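Long-range contacts in Cg9734-pa (Drosophila melanogaster, PDB 2BK9), which binds a bis-histidyl, hexacoordinate heme in a globin fold and probably carries oxygen, with a possible peroxidase activity: residues P20-T29 with F58-I66; Y106-L117 with W131-Y139. The protein carries 1 engineered substitution. All coordinates share one frame; numbering follows the deposited sequence. Where two conformers were deposited one is given.

Interaction 1 of 2, residues P20-T29 with F58-I66. With HEM (protoporphyrin IX containing Fe), chain B.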
loop_
_atom_site.group_PDB
_atom_site.type_symbol
_atom_site.label_atom_id
_atom_site.label_comp_id
_atom_site.label_asym_id
_atom_site.label_seq_id
_atom_site.Cartn_x
_atom_site.Cartn_y
_atom_site.Cartn_z
ATOM N N PRO A 20 -5.368 -3.349 11.856
ATOM C CA PRO A 20 -4.843 -3.834 10.558
ATOM C C PRO A 20 -5.823 -4.694 9.774
ATOM O O PRO A 20 -5.882 -4.584 8.565
ATOM C CB PRO A 20 -3.575 -4.596 10.956
ATOM C CG PRO A 20 -3.136 -3.949 12.206
ATOM C CD PRO A 20 -4.409 -3.630 12.935
ATOM N N THR A 21 -6.599 -5.530 10.451
ATOM C CA THR A 21 -7.520 -6.419 9.764
ATOM C C THR A 21 -8.548 -5.607 8.972
ATOM O O THR A 21 -8.688 -5.766 7.758
ATOM C CB THR A 21 -8.191 -7.356 10.749
ATOM O OG1 THR A 21 -7.205 -8.122 11.439
ATOM C CG2 THR A 21 -9.101 -8.328 10.054
ATOM N N ASP A 22 -9.248 -4.722 9.647
ATOM C CA ASP A 22 -10.275 -3.942 8.946
ATOM C C ASP A 22 -9.697 -2.979 7.942
ATOM O O ASP A 22 -10.257 -2.772 6.872
ATOM C CB ASP A 22 -11.126 -3.183 9.941
ATOM C CG ASP A 22 -12.108 -4.057 10.677
ATOM O OD1 ASP A 22 -12.321 -5.233 10.335
ATOM O OD2 ASP A 22 -12.699 -3.571 11.644
ATOM N N SER A 23 -8.598 -2.320 8.311
ATOM C CA SER A 23 -8.018 -1.306 7.444
ATOM C C SER A 23 -7.480 -1.954 6.165
ATOM O O SER A 23 -7.690 -1.468 5.063
ATOM C CB SER A 23 -6.933 -0.533 8.180
ATOM O OG SER A 23 -7.509 0.147 9.276
ATOM N N GLY A 24 -6.759 -3.046 6.346
ATOM C CA GLY A 24 -6.271 -3.783 5.172
ATOM C C GLY A 24 -7.405 -4.344 4.331
ATOM O O GLY A 24 -7.310 -4.332 3.108
ATOM N N ALA A 25 -8.466 -4.825 4.963
ATOM C CA ALA A 25 -9.594 -5.351 4.207
ATOM C C ALA A 25 -10.306 -4.241 3.443
ATOM O O ALA A 25 -10.784 -4.480 2.334
ATOM C CB ALA A 25 -10.578 -6.034 5.101
ATOM N N ALA A 26 -10.350 -3.034 3.998
ATOM C CA ALA A 26 -10.955 -1.915 3.270
ATOM C C ALA A 26 -10.166 -1.616 1.996
ATOM O O ALA A 26 -10.727 -1.375 0.924
ATOM C CB ALA A 26 -11.062 -0.681 4.152
ATOM N N ILE A 27 -8.848 -1.607 2.103
ATOM C CA ILE A 27 -7.990 -1.408 0.962
ATOM C C ILE A 27 -8.206 -2.499 -0.069
ATOM O O ILE A 27 -8.460 -2.229 -1.258
ATOM C CB ILE A 27 -6.517 -1.325 1.385
ATOM C CG1 ILE A 27 -6.250 -0.072 2.206
ATOM C CG2 ILE A 27 -5.604 -1.433 0.178
ATOM C CD1 ILE A 27 -4.894 -0.028 2.895
ATOM N N LEU A 28 -8.088 -3.757 0.352
ATOM C CA LEU A 28 -8.073 -4.809 -0.643
ATOM C C LEU A 28 -9.449 -5.113 -1.217
ATOM O O LEU A 28 -9.562 -5.382 -2.408
ATOM C CB LEU A 28 -7.325 -5.983 -0.018
ATOM C CG LEU A 28 -6.671 -6.985 -0.904
ATOM C CD1 LEU A 28 -5.633 -6.374 -1.834
ATOM C CD2 LEU A 28 -6.076 -8.105 -0.104
ATOM N N THR A 29 -10.506 -5.043 -0.416
ATOM C CA THR A 29 -11.828 -5.172 -1.012
ATOM C C THR A 29 -12.093 -4.060 -2.035
ATOM O O THR A 29 -12.668 -4.336 -3.081
ATOM C CB THR A 29 -12.981 -5.239 -0.016
ATOM O OG1 THR A 29 -13.025 -4.046 0.766
ATOM C CG2 THR A 29 -12.916 -6.469 0.861
ATOM N N PHE A 58 -6.449 -13.836 1.728
ATOM C CA PHE A 58 -6.790 -12.446 1.605
ATOM C C PHE A 58 -6.320 -11.675 2.818
ATOM O O PHE A 58 -5.695 -10.623 2.714
ATOM C CB PHE A 58 -8.293 -12.313 1.416
ATOM C CG PHE A 58 -8.795 -10.896 1.434
ATOM C CD1 PHE A 58 -9.070 -10.204 0.271
ATOM C CD2 PHE A 58 -9.034 -10.258 2.629
ATOM C CE1 PHE A 58 -9.530 -8.913 0.322
ATOM C CE2 PHE A 58 -9.481 -8.954 2.668
ATOM C CZ PHE A 58 -9.770 -8.293 1.491
ATOM N N ARG A 59 -6.612 -12.205 3.994
ATOM C CA ARG A 59 -6.239 -11.534 5.242
ATOM C C ARG A 59 -4.731 -11.364 5.364
ATOM O O ARG A 59 -4.273 -10.333 5.817
ATOM C CB ARG A 59 -6.797 -12.296 6.432
ATOM C CG ARG A 59 -8.225 -11.970 6.695
ATOM C CD ARG A 59 -8.630 -12.184 8.141
ATOM N NE ARG A 59 -8.403 -13.573 8.472
ATOM C CZ ARG A 59 -9.241 -14.561 8.174
ATOM N NH1 ARG A 59 -10.389 -14.324 7.570
ATOM N NH2 ARG A 59 -8.942 -15.809 8.470
ATOM N N ALA A 60 -3.983 -12.361 4.903
ATOM C CA ALA A 60 -2.560 -12.273 4.960
ATOM C C ALA A 60 -2.053 -11.135 4.070
ATOM O O ALA A 60 -1.177 -10.395 4.470
ATOM C CB ALA A 60 -1.959 -13.610 4.533
ATOM N N HIS A 61 -2.577 -11.015 2.852
ATOM C CA HIS A 61 -2.100 -9.946 1.978
ATOM C C HIS A 61 -2.529 -8.573 2.482
ATOM O O HIS A 61 -1.779 -7.613 2.421
ATOM C CB HIS A 61 -2.547 -10.163 0.517
ATOM C CG HIS A 61 -1.809 -9.299 -0.447
ATOM N ND1 HIS A 61 -2.240 -8.058 -0.845
ATOM C CD2 HIS A 61 -0.631 -9.487 -1.078
ATOM C CE1 HIS A 61 -1.339 -7.531 -1.664
ATOM N NE2 HIS A 61 -0.358 -8.381 -1.836
ATOM N N ALA A 62 -3.776 -8.497 2.973
ATOM C CA ALA A 62 -4.266 -7.262 3.522
ATOM C C ALA A 62 -3.352 -6.772 4.655
ATOM O O ALA A 62 -3.016 -5.592 4.782
ATOM C CB ALA A 62 -5.698 -7.461 3.968
ATOM N N GLY A 63 -3.010 -7.698 5.532
ATOM C CA GLY A 63 -2.147 -7.415 6.674
ATOM C C GLY A 63 -0.743 -7.044 6.247
ATOM O O GLY A 63 -0.129 -6.154 6.867
ATOM N N ARG A 64 -0.232 -7.645 5.174
ATOM C CA ARG A 64 1.064 -7.280 4.637
ATOM C C ARG A 64 1.087 -5.852 4.192
ATOM O O ARG A 64 2.071 -5.165 4.406
ATOM C CB ARG A 64 1.445 -8.195 3.466
ATOM C CG ARG A 64 2.003 -9.574 3.920
ATOM C CD ARG A 64 2.138 -10.624 2.826
ATOM N NE ARG A 64 2.925 -11.759 3.319
ATOM C CZ ARG A 64 2.550 -13.019 3.356
ATOM N NH1 ARG A 64 1.414 -13.428 2.839
ATOM N NH2 ARG A 64 3.387 -13.899 3.872
ATOM N N ILE A 65 0.061 -5.399 3.506
ATOM C CA ILE A 65 0.069 -4.007 3.050
ATOM C C ILE A 65 0.182 -3.091 4.275
ATOM O O ILE A 65 0.959 -2.150 4.287
ATOM C CB ILE A 65 -1.206 -3.726 2.239
ATOM C CG1 ILE A 65 -1.176 -4.478 0.910
ATOM C CG2 ILE A 65 -1.356 -2.241 2.018
ATOM C CD1 ILE A 65 -2.465 -4.453 0.154
ATOM N N ILE A 66 -0.639 -3.337 5.289
ATOM C CA ILE A 66 -0.580 -2.494 6.497
ATOM C C ILE A 66 0.795 -2.560 7.176
ATOM O O ILE A 66 1.357 -1.533 7.552
ATOM C CB ILE A 66 -1.716 -2.859 7.485
ATOM C CG1 ILE A 66 -3.089 -2.634 6.842
ATOM C CG2 ILE A 66 -1.548 -2.046 8.759
ATOM C CD1 ILE A 66 -3.416 -1.222 6.437
HETATM C CHA HEM B . 2.294 -11.265 -2.346
HETATM C CHB HEM B . 3.029 -6.980 -0.290
HETATM C CHC HEM B . 0.600 -4.969 -3.861
HETATM C CHD HEM B . -0.519 -9.244 -5.653
HETATM C C1A HEM B . 2.754 -10.264 -1.531
HETATM C C2A HEM B . 3.735 -10.436 -0.458
HETATM C C3A HEM B . 3.971 -9.237 0.121
HETATM C C4A HEM B . 3.108 -8.313 -0.558
HETATM C CMA HEM B . 4.903 -8.828 1.278
HETATM C CAA HEM B . 4.374 -11.784 -0.106
HETATM C CBA HEM B . 5.465 -12.146 -1.114
HETATM C CGA HEM B . 5.935 -13.532 -0.761
HETATM O O1A HEM B . 5.247 -14.533 -1.121
HETATM O O2A HEM B . 7.000 -13.644 -0.130
HETATM C C1B HEM B . 2.378 -6.041 -1.056
HETATM C C2B HEM B . 2.470 -4.625 -0.840
HETATM C C3B HEM B . 1.784 -4.059 -1.852
HETATM C C4B HEM B . 1.319 -5.095 -2.723
HETATM C CMB HEM B . 3.187 -3.980 0.313
HETATM C CAB HEM B . 1.619 -2.621 -2.161
HETATM C CBB HEM B . 1.541 -1.646 -1.274
HETATM C C1C HEM B . 0.083 -5.929 -4.674
HETATM C C2C HEM B . -0.697 -5.724 -5.890
HETATM C C3C HEM B . -1.067 -6.915 -6.359
HETATM C C4C HEM B . -0.493 -7.902 -5.481
HETATM C CMC HEM B . -0.996 -4.350 -6.487
HETATM C CAC HEM B . -1.910 -7.133 -7.587
HETATM C CBC HEM B . -2.719 -8.141 -7.836
HETATM C C1D HEM B . 0.120 -10.183 -4.914
HETATM C C2D HEM B . 0.146 -11.555 -5.200
HETATM C C3D HEM B . 0.968 -12.171 -4.215
HETATM C C4D HEM B . 1.424 -11.088 -3.386
HETATM C CMD HEM B . -0.614 -12.254 -6.312
HETATM C CAD HEM B . 1.285 -13.640 -4.126
HETATM C CBD HEM B . 0.211 -14.401 -3.415
HETATM C CGD HEM B . 0.472 -15.871 -3.327
HETATM O O1D HEM B . -0.432 -16.624 -2.894
HETATM O O2D HEM B . 1.597 -16.311 -3.684
HETATM N NA HEM B . 2.415 -8.953 -1.589
HETATM N NB HEM B . 1.660 -6.325 -2.224
HETATM N NC HEM B . 0.197 -7.277 -4.451
HETATM N ND HEM B . 0.911 -9.910 -3.819
HETATM FE FE HEM B . 1.279 -8.139 -2.995
#
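Gly24 and Ala62 mark the point where the two helices come closest, their CA atoms 4.3 Å apart; the segment axes pass at 7.9 Å and at 101°, nearly perpendicular. The Ala62 CB sits against the Gly24 backbone, 3.6 Å from the Gly24 C, and a beta carbon on Gly24 would run into the Ala62 O, which explains how the backbones can approach so closely.

Apolar knobs lock the crossing on both flanks. Leu28 drops among Phe58, His61, Ala62 and Ile65, while from the other helix Ile66 fits between Pro20, Ser23, Gly24 and Ile27, its CG1 3.7 Å from the Gly24 N and its CD1 4.0 Å from the Ile27 CD1.

Aromatic contacts centre on Leu28, whose methyl positions hold for the modelled one of two conformers. Its first torsion (chi1 -156°) carries CG to the Phe58 side, and the second then lays CD2 over one ring face, a CH-pi contact 3.9 Å from the centroid and 24° off the normal. Ala25 meets the edge of that ring. The same Leu28 methyl lies at the edge of the His61 imidazole, 3.9 Å from His61 ND1, a buried nitrogen with no polar partner in the model.

Metal coordination follows: His61 NE2 binds the heme iron at 2.0 Å, and His96 supplies the second axial ligand. In this conformer Leu28 thus backs an axial histidine.

In globin terms this is the B/E helix crossing. The Ile27 side chain also touches Leu109 and Ile113 of helix 103-120, whereas Ile66 touches Trp13 and Val17 of helix 3-17.

Interaction 2 of 2, residues Y106-L117 with W131-Y139; sequences YNQLKGVILDVL and WAKLVDHVY. With HEM (protoporphyrin IX containing Fe), chain B.
With CG anti to the backbone N (chi1 -177°) and its chain extended beyond, Lys110 runs along the Tyr139 ring, which points the opposite way; Tyr139 has its first torsion well off a staggered position, and its ring enters a hole formed by Tyr106, Asn107, Leu109 and Lys110. The Lys110 methylenes cover one ring face, CD standing 4.1 Å from the Tyr139 centroid as a CH-pi contact.

At the ring's far end Tyr139 OH donates to Tyr106 O at 2.7 Å, approaching from above the carbonyl plane, 39° out of it. That oxygen also accepts the helical bond from Lys110 N, so two donors hold it. A phenylalanine in place of this tyrosine would probably leave Tyr106 O with its helical donor alone and let the ring settle less firmly in its hole.

Lys110 NZ forms a salt bridge with Asp136 OD1, but the modelled 2.5 Å is very short and the hydrogen-bond geometry weak, so its details are doubtful. Asn107 OD1 lies at the Tyr139 ring edge; most of what remains is apolar. Lys110 CG lies 3.7 Å from Val135 CG1, Leu114 CD2 lies 4.0 Å from Val135 CG2, and Leu114 also packs on Trp131 and Ala132. Leu117 CD1 rests over the six-membered ring of Trp131, 3.6 Å from its CZ3, while Trp131 NE1 is hydrogen-bonded to Thr12 OG1 of helix 3-17.

The segment axes, 10.7 Å apart, run at 153°, roughly antiparallel, and as the last two helices of the globin chain they correspond to the G/H pair. Leu109 lines the heme pocket, and Tyr106 packs beside the axial ligand His96.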
loop_
_atom_site.group_PDB
_atom_site.type_symbol
_atom_site.label_atom_id
_atom_site.label_comp_id
_atom_site.label_asym_id
_atom_site.label_seq_id
_atom_site.Cartn_x
_atom_site.Cartn_y
_atom_site.Cartn_z
ATOM N N TYR A 106 -0.441 -1.500 -9.706
ATOM C CA TYR A 106 0.043 -0.720 -8.598
ATOM C C TYR A 106 -0.678 0.630 -8.497
ATOM O O TYR A 106 -1.054 1.055 -7.401
ATOM C CB TYR A 106 1.535 -0.486 -8.658
ATOM C CG TYR A 106 2.377 -1.648 -8.183
ATOM C CD1 TYR A 106 2.435 -2.001 -6.847
ATOM C CD2 TYR A 106 3.154 -2.357 -9.086
ATOM C CE1 TYR A 106 3.233 -3.009 -6.386
ATOM C CE2 TYR A 106 3.978 -3.374 -8.634
ATOM C CZ TYR A 106 4.040 -3.683 -7.286
ATOM O OH TYR A 106 4.866 -4.655 -6.819
ATOM N N ASN A 107 -0.856 1.324 -9.607
ATOM C CA ASN A 107 -1.516 2.630 -9.589
ATOM C C ASN A 107 -2.985 2.505 -9.193
ATOM O O ASN A 107 -3.513 3.381 -8.502
ATOM C CB ASN A 107 -1.320 3.345 -10.911
ATOM C CG ASN A 107 0.059 3.916 -11.047
ATOM O OD1 ASN A 107 0.688 4.316 -10.062
ATOM N ND2 ASN A 107 0.570 3.944 -12.289
ATOM N N GLN A 108 -3.640 1.410 -9.571
ATOM C CA GLN A 108 -4.975 1.101 -9.101
ATOM C C GLN A 108 -4.991 1.013 -7.564
ATOM O O GLN A 108 -5.834 1.609 -6.891
ATOM C CB GLN A 108 -5.466 -0.217 -9.739
ATOM C CG GLN A 108 -5.840 -0.077 -11.185
ATOM C CD GLN A 108 -6.057 -1.414 -11.870
ATOM O OE1 GLN A 108 -5.664 -2.459 -11.360
ATOM N NE2 GLN A 108 -6.684 -1.386 -13.030
ATOM N N LEU A 109 -4.040 0.281 -6.991
ATOM C CA LEU A 109 -3.975 0.143 -5.556
ATOM C C LEU A 109 -3.649 1.468 -4.886
ATOM O O LEU A 109 -4.149 1.753 -3.797
ATOM C CB LEU A 109 -2.939 -0.934 -5.171
ATOM C CG LEU A 109 -2.911 -1.272 -3.684
ATOM C CD1 LEU A 109 -4.169 -1.909 -3.190
ATOM C CD2 LEU A 109 -1.733 -2.159 -3.344
ATOM N N LYS A 110 -2.812 2.255 -5.529
ATOM C CA LYS A 110 -2.357 3.527 -4.948
ATOM C C LYS A 110 -3.537 4.431 -4.608
ATOM O O LYS A 110 -3.632 4.995 -3.511
ATOM C CB LYS A 110 -1.436 4.247 -5.938
ATOM C CG LYS A 110 -0.811 5.537 -5.514
ATOM C CD LYS A 110 -0.007 6.151 -6.722
ATOM C CE LYS A 110 1.067 7.133 -6.337
ATOM N NZ LYS A 110 1.462 7.851 -7.585
ATOM N N GLY A 111 -4.443 4.609 -5.565
ATOM C CA GLY A 111 -5.553 5.472 -5.333
ATOM C C GLY A 111 -6.459 4.953 -4.253
ATOM O O GLY A 111 -7.017 5.705 -3.477
ATOM N N VAL A 112 -6.575 3.640 -4.155
ATOM C CA VAL A 112 -7.418 3.009 -3.135
ATOM C C VAL A 112 -6.801 3.162 -1.765
ATOM O O VAL A 112 -7.511 3.472 -0.812
ATOM C CB VAL A 112 -7.616 1.564 -3.488
ATOM C CG1 VAL A 112 -8.103 0.793 -2.317
ATOM C CG2 VAL A 112 -8.496 1.403 -4.752
ATOM N N ILE A 113 -5.494 2.998 -1.631
ATOM C CA ILE A 113 -4.831 3.224 -0.337
ATOM C C ILE A 113 -5.075 4.645 0.133
ATOM O O ILE A 113 -5.451 4.887 1.275
ATOM C CB ILE A 113 -3.314 2.953 -0.462
ATOM C CG1 ILE A 113 -3.071 1.456 -0.670
ATOM C CG2 ILE A 113 -2.575 3.462 0.768
ATOM C CD1 ILE A 113 -1.647 1.171 -1.078
ATOM N N LEU A 114 -4.850 5.614 -0.744
ATOM C CA LEU A 114 -5.032 7.006 -0.352
ATOM C C LEU A 114 -6.486 7.305 0.002
ATOM O O LEU A 114 -6.748 8.032 0.960
ATOM C CB LEU A 114 -4.506 7.924 -1.453
ATOM C CG LEU A 114 -2.964 7.937 -1.547
ATOM C CD1 LEU A 114 -2.535 8.577 -2.849
ATOM C CD2 LEU A 114 -2.330 8.636 -0.365
ATOM N N ASP A 115 -7.421 6.699 -0.713
ATOM C CA ASP A 115 -8.820 6.853 -0.413
ATOM C C ASP A 115 -9.146 6.316 0.997
ATOM O O ASP A 115 -9.839 6.958 1.780
ATOM C CB ASP A 115 -9.625 6.123 -1.476
ATOM C CG ASP A 115 -11.048 6.207 -1.271
ATOM O OD1 ASP A 115 -11.596 7.282 -1.611
ATOM O OD2 ASP A 115 -11.710 5.273 -0.731
ATOM N N VAL A 116 -8.664 5.120 1.301
ATOM C CA VAL A 116 -8.956 4.504 2.575
ATOM C C VAL A 116 -8.367 5.332 3.715
ATOM O O VAL A 116 -9.023 5.559 4.719
ATOM C CB VAL A 116 -8.476 3.067 2.603
ATOM C CG1 VAL A 116 -8.466 2.501 4.043
ATOM C CG2 VAL A 116 -9.331 2.201 1.693
ATOM N N LEU A 117 -7.120 5.766 3.595
ATOM C CA LEU A 117 -6.454 6.516 4.643
ATOM C C LEU A 117 -7.101 7.883 4.848
ATOM O O LEU A 117 -7.240 8.348 5.986
ATOM C CB LEU A 117 -4.989 6.645 4.369
ATOM C CG LEU A 117 -4.263 5.286 4.338
ATOM C CD1 LEU A 117 -2.784 5.533 4.063
ATOM C CD2 LEU A 117 -4.438 4.424 5.591
ATOM N N TRP A 131 0.464 12.622 2.658
ATOM C CA TRP A 131 0.422 11.182 2.459
ATOM C C TRP A 131 0.743 10.802 1.009
ATOM O O TRP A 131 1.474 9.843 0.759
ATOM C CB TRP A 131 -0.925 10.606 2.879
ATOM C CG TRP A 131 -1.001 10.287 4.321
ATOM C CD1 TRP A 131 -1.420 11.102 5.322
ATOM C CD2 TRP A 131 -0.556 9.101 4.947
ATOM N NE1 TRP A 131 -1.311 10.468 6.539
ATOM C CE2 TRP A 131 -0.794 9.235 6.334
ATOM C CE3 TRP A 131 0.005 7.918 4.469
ATOM C CZ2 TRP A 131 -0.496 8.234 7.217
ATOM C CZ3 TRP A 131 0.298 6.921 5.356
ATOM C CH2 TRP A 131 0.027 7.082 6.716
ATOM N N ALA A 132 0.180 11.521 0.045
ATOM C CA ALA A 132 0.450 11.223 -1.346
ATOM C C ALA A 132 1.925 11.408 -1.669
ATOM O O ALA A 132 2.444 10.678 -2.523
ATOM C CB ALA A 132 -0.400 12.047 -2.257
ATOM N N LYS A 133 2.601 12.351 -1.019
ATOM C CA LYS A 133 4.045 12.495 -1.215
ATOM C C LYS A 133 4.811 11.257 -0.746
ATOM O O LYS A 133 5.747 10.811 -1.431
ATOM C CB LYS A 133 4.499 13.716 -0.459
ATOM C CG LYS A 133 5.909 14.118 -0.638
ATOM C CD LYS A 133 6.198 15.528 -0.154
ATOM C CE LYS A 133 5.212 16.213 0.717
ATOM N NZ LYS A 133 4.426 17.311 0.088
ATOM N N LEU A 134 4.432 10.695 0.390
ATOM C CA LEU A 134 5.047 9.477 0.859
ATOM C C LEU A 134 4.787 8.333 -0.111
ATOM O O LEU A 134 5.685 7.600 -0.496
ATOM C CB LEU A 134 4.529 9.080 2.247
ATOM C CG LEU A 134 4.984 7.708 2.757
ATOM C CD1 LEU A 134 6.481 7.650 2.913
ATOM C CD2 LEU A 134 4.285 7.396 4.061
ATOM N N VAL A 135 3.530 8.164 -0.498
ATOM C CA VAL A 135 3.197 7.090 -1.382
ATOM C C VAL A 135 3.875 7.239 -2.744
ATOM O O VAL A 135 4.350 6.244 -3.321
ATOM C CB VAL A 135 1.659 6.929 -1.489
ATOM C CG1 VAL A 135 1.283 5.870 -2.480
ATOM C CG2 VAL A 135 1.081 6.572 -0.142
ATOM N N ASP A 136 3.919 8.444 -3.279
ATOM C CA ASP A 136 4.614 8.640 -4.533
ATOM C C ASP A 136 6.079 8.315 -4.425
ATOM O O ASP A 136 6.679 7.765 -5.354
ATOM C CB ASP A 136 4.452 10.078 -4.996
ATOM C CG ASP A 136 3.097 10.381 -5.504
ATOM O OD1 ASP A 136 2.313 9.439 -5.781
ATOM O OD2 ASP A 136 2.745 11.565 -5.640
ATOM N N HIS A 137 6.708 8.630 -3.303
ATOM C CA HIS A 137 8.098 8.277 -3.087
ATOM C C HIS A 137 8.310 6.806 -3.153
ATOM O O HIS A 137 9.197 6.297 -3.854
ATOM C CB HIS A 137 8.627 8.850 -1.778
ATOM C CG HIS A 137 10.069 8.573 -1.569
ATOM N ND1 HIS A 137 11.051 9.340 -2.145
ATOM C CD2 HIS A 137 10.694 7.542 -0.962
ATOM C CE1 HIS A 137 12.228 8.839 -1.820
ATOM N NE2 HIS A 137 12.044 7.734 -1.118
ATOM N N VAL A 138 7.487 6.064 -2.415
ATOM C CA VAL A 138 7.694 4.630 -2.409
ATOM C C VAL A 138 7.363 4.003 -3.769
ATOM O O VAL A 138 8.001 3.056 -4.173
ATOM C CB VAL A 138 7.067 3.901 -1.194
ATOM C CG1 VAL A 138 7.542 4.533 0.088
ATOM C CG2 VAL A 138 5.643 3.893 -1.259
ATOM N N TYR A 139 6.397 4.558 -4.471
ATOM C CA TYR A 139 6.088 4.093 -5.845
ATOM C C TYR A 139 7.240 4.356 -6.795
ATOM O O TYR A 139 7.471 3.547 -7.712
ATOM C CB TYR A 139 4.797 4.723 -6.354
ATOM C CG TYR A 139 3.614 3.868 -6.043
ATOM C CD1 TYR A 139 3.365 3.348 -4.766
ATOM C CD2 TYR A 139 2.719 3.520 -7.024
ATOM C CE1 TYR A 139 2.299 2.537 -4.471
ATOM C CE2 TYR A 139 1.620 2.675 -6.722
ATOM C CZ TYR A 139 1.463 2.158 -5.457
ATOM O OH TYR A 139 0.417 1.329 -5.136
HETATM C CHA HEM B . 2.294 -11.265 -2.346
HETATM C CHB HEM B . 3.029 -6.980 -0.290
HETATM C CHC HEM B . 0.600 -4.969 -3.861
HETATM C CHD HEM B . -0.519 -9.244 -5.653
HETATM C C1A HEM B . 2.754 -10.264 -1.531
HETATM C C2A HEM B . 3.735 -10.436 -0.458
HETATM C C3A HEM B . 3.971 -9.237 0.121
HETATM C C4A HEM B . 3.108 -8.313 -0.558
HETATM C CMA HEM B . 4.903 -8.828 1.278
HETATM C CAA HEM B . 4.374 -11.784 -0.106
HETATM C CBA HEM B . 5.465 -12.146 -1.114
HETATM C CGA HEM B . 5.935 -13.532 -0.761
HETATM O O1A HEM B . 5.247 -14.533 -1.121
HETATM O O2A HEM B . 7.000 -13.644 -0.130
HETATM C C1B HEM B . 2.378 -6.041 -1.056
HETATM C C2B HEM B . 2.470 -4.625 -0.840
HETATM C C3B HEM B . 1.784 -4.059 -1.852
HETATM C C4B HEM B . 1.319 -5.095 -2.723
HETATM C CMB HEM B . 3.187 -3.980 0.313
HETATM C CAB HEM B . 1.619 -2.621 -2.161
HETATM C CBB HEM B . 1.541 -1.646 -1.274
HETATM C C1C HEM B . 0.083 -5.929 -4.674
HETATM C C2C HEM B . -0.697 -5.724 -5.890
HETATM C C3C HEM B . -1.067 -6.915 -6.359
HETATM C C4C HEM B . -0.493 -7.902 -5.481
HETATM C CMC HEM B . -0.996 -4.350 -6.487
HETATM C CAC HEM B . -1.910 -7.133 -7.587
HETATM C CBC HEM B . -2.719 -8.141 -7.836
HETATM C C1D HEM B . 0.120 -10.183 -4.914
HETATM C C2D HEM B . 0.146 -11.555 -5.200
HETATM C C3D HEM B . 0.968 -12.171 -4.215
HETATM C C4D HEM B . 1.424 -11.088 -3.386
HETATM C CMD HEM B . -0.614 -12.254 -6.312
HETATM C CAD HEM B . 1.285 -13.640 -4.126
HETATM C CBD HEM B . 0.211 -14.401 -3.415
HETATM C CGD HEM B . 0.472 -15.871 -3.327
HETATM O O1D HEM B . -0.432 -16.624 -2.894
HETATM O O2D HEM B . 1.597 -16.311 -3.684
HETATM N NA HEM B . 2.415 -8.953 -1.589
HETATM N NB HEM B . 1.660 -6.325 -2.224
HETATM N NC HEM B . 0.197 -7.277 -4.451
HETATM N ND HEM B . 0.911 -9.910 -3.819
HETATM FE FE HEM B . 1.279 -8.139 -2.995
#

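How the interactions relate
Both contacts join helices of the one globin domain and both touch the heme, yet they differ in depth and chemistry. Interaction 1 is buried and almost wholly van der Waals and CH-pi in character, a tight crossing without a polar bond between its helices. Interaction 2 is partly buried: its wider spacing is filled by longer side chains, and polar bonds hold it in part, the charged pair lying toward the surface. They share no helix, but helix 20-34 packs on helix 103-120, where Ile27 CG2 lies 3.7 Å from Leu109 CD1. Ile27 and Leu109 thus connect the two contacts near the heme.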